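Local coordinates for geranyltranstransferase (Stenotrophomonas maltophilia, PDB 7LBJ), which probably builds farnesyl diphosphate, or a longer prenyl diphosphate, by magnesium-dependent condensation of isoprenoid diphosphates, at residues 198-203 / 207-212. Residues are numbered along the deposited sequence; the frame is centred on the assembly and turned at random.
Sequences GALCGQ and PQLAQL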
loop_
_atom_site.group_PDB
_atom_site.type_symbol
_atom_site.label_atom_id
_atom_site.label_comp_id
_atom_site.label_asym_id
_atom_site.label_seq_id
_atom_site.Cartn_x
_atom_site.Cartn_y
_atom_site.Cartn_z
ATOM N N GLY A 198 8.835 -4.095 -16.583
ATOM C CA GLY A 198 9.900 -4.869 -17.200
ATOM C C GLY A 198 10.596 -4.098 -18.301
ATOM O O GLY A 198 11.824 -4.131 -18.416
ATOM N N ALA A 199 9.819 -3.371 -19.109
ATOM C CA ALA A 199 10.401 -2.615 -20.209
ATOM C C ALA A 199 11.161 -1.403 -19.693
ATOM O O ALA A 199 12.212 -1.052 -20.240
ATOM C CB ALA A 199 9.311 -2.188 -21.194
ATOM N N LEU A 200 10.648 -0.751 -18.635
ATOM C CA LEU A 200 11.411 0.338 -18.023
ATOM C C LEU A 200 12.756 -0.161 -17.513
ATOM O O LEU A 200 13.783 0.507 -17.689
ATOM C CB LEU A 200 10.623 0.963 -16.878
ATOM C CG LEU A 200 9.460 1.857 -17.284
ATOM C CD1 LEU A 200 8.673 2.234 -16.034
ATOM C CD2 LEU A 200 10.002 3.100 -17.977
ATOM N N CYS A 201 12.776 -1.335 -16.876
ATOM C CA CYS A 201 14.056 -1.847 -16.392
ATOM C C CYS A 201 14.970 -2.203 -17.559
ATOM O O CYS A 201 16.200 -2.172 -17.417
ATOM C CB CYS A 201 13.840 -3.049 -15.472
ATOM S SG CYS A 201 13.048 -2.657 -13.902
ATOM N N GLY A 202 14.389 -2.542 -18.710
ATOM C CA GLY A 202 15.103 -2.735 -19.955
ATOM C C GLY A 202 15.499 -1.456 -20.664
ATOM O O GLY A 202 16.097 -1.514 -21.742
ATOM N N GLN A 203 15.164 -0.301 -20.082
ATOM C CA GLN A 203 15.500 1.016 -20.621
ATOM C C GLN A 203 14.801 1.284 -21.949
ATOM O O GLN A 203 15.342 1.966 -22.823
ATOM C CB GLN A 203 17.018 1.196 -20.746
ATOM C CG GLN A 203 17.717 0.850 -19.441
ATOM C CD GLN A 203 19.216 1.059 -19.457
ATOM O OE1 GLN A 203 19.732 1.957 -20.114
ATOM N NE2 GLN A 203 19.920 0.239 -18.699
ATOM N N PRO A 207 8.074 5.152 -27.420
ATOM C CA PRO A 207 7.317 4.481 -28.488
ATOM C C PRO A 207 7.232 2.988 -28.285
ATOM O O PRO A 207 6.179 2.390 -28.511
ATOM C CB PRO A 207 8.098 4.848 -29.757
ATOM C CG PRO A 207 8.741 6.134 -29.419
ATOM C CD PRO A 207 9.155 5.986 -27.986
ATOM N N GLN A 208 8.318 2.368 -27.837
ATOM C CA GLN A 208 8.266 0.950 -27.541
ATOM C C GLN A 208 7.433 0.658 -26.299
ATOM O O GLN A 208 6.780 -0.388 -26.217
ATOM C CB GLN A 208 9.675 0.426 -27.361
ATOM C CG GLN A 208 9.751 -1.009 -27.634
ATOM C CD GLN A 208 11.164 -1.462 -27.793
ATOM O OE1 GLN A 208 12.110 -0.685 -27.588
ATOM N NE2 GLN A 208 11.334 -2.733 -28.160
ATOM N N LEU A 209 7.452 1.549 -25.310
ATOM C CA LEU A 209 6.560 1.364 -24.169
ATOM C C LEU A 209 5.108 1.384 -24.617
ATOM O O LEU A 209 4.296 0.583 -24.141
ATOM C CB LEU A 209 6.814 2.443 -23.102
ATOM C CG LEU A 209 8.167 2.273 -22.413
ATOM C CD1 LEU A 209 8.528 3.505 -21.639
ATOM C CD2 LEU A 209 8.079 1.076 -21.472
ATOM N N ALA A 210 4.759 2.300 -25.533
ATOM C CA ALA A 210 3.373 2.393 -25.980
ATOM C C ALA A 210 2.969 1.165 -26.781
ATOM O O ALA A 210 1.843 0.668 -26.667
ATOM C CB ALA A 210 3.185 3.663 -26.814
ATOM N N GLN A 211 3.870 0.669 -27.613
ATOM C CA GLN A 211 3.576 -0.546 -28.369
ATOM C C GLN A 211 3.334 -1.737 -27.433
ATOM O O GLN A 211 2.358 -2.489 -27.586
ATOM C CB GLN A 211 4.742 -0.804 -29.321
ATOM C CG GLN A 211 4.700 -2.110 -30.091
ATOM C CD GLN A 211 6.039 -2.336 -30.772
ATOM O OE1 GLN A 211 7.014 -2.675 -30.117
ATOM N NE2 GLN A 211 6.107 -2.073 -32.067
ATOM N N LEU A 212 4.221 -1.925 -26.454
ATOM C CA LEU A 212 4.058 -3.019 -25.499
ATOM C C LEU A 212 2.824 -2.829 -24.636
ATOM O O LEU A 212 2.208 -3.813 -24.201
ATOM C CB LEU A 212 5.295 -3.132 -24.606
ATOM C CG LEU A 212 6.525 -3.509 -25.411
ATOM C CD1 LEU A 212 7.762 -3.548 -24.543
ATOM C CD2 LEU A 212 6.309 -4.874 -26.126
#
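A helical hairpin closes where Ala199 and Leu200, at the end of helix 176-201, meet Leu209 and Leu212 in the opening turns of helix 206-233. A small residue on one helix lets the branched residues of the next come close, and here Ala199 plays that part: its CB points at the second helix and is touched by two leucines one turn apart. From Leu209 the CD2 methyl comes to 3.5 Å from Ala199 CB, tighter than a usual carbon-carbon contact, while Leu212 CD1 lies 3.9 Å from Ala199 CB. The two segments run roughly antiparallel, with Ala199 CA and Leu209 CA 6.8 Å apart. The hairpin belongs to the largely helical fold of the prenyl synthases, where it joins two of the long helices by a short link. The other methyl of Leu209 serves a second neighbour, CD1 lying 4.0 Å from Leu200 CD2, so that its fork reaches both Ala199 and Leu200. Leu209 carries CG anti to its carbonyl carbon (chi1 -69°), which swings the fork toward the first helix; the Leu200 side chain meets it at roughly a right angle. Beyond the pair, Leu200 also packs on Leu142 and Ala145 of helix 140-154, and Ser63 of helix 55-65 touches both Ala199 and Leu212. Backbone geometry ends the first helix promptly: Gln203, with phi at 65°, completes a Schellman motif in which Gln203 N bonds to Leu200 O at 2.9 Å. From there the chain enters the short link to helix 206-233, on whose flank Gln208 NE2 and Gln211 OE1 both hydrogen-bond to the hydroxyl of Tyr281.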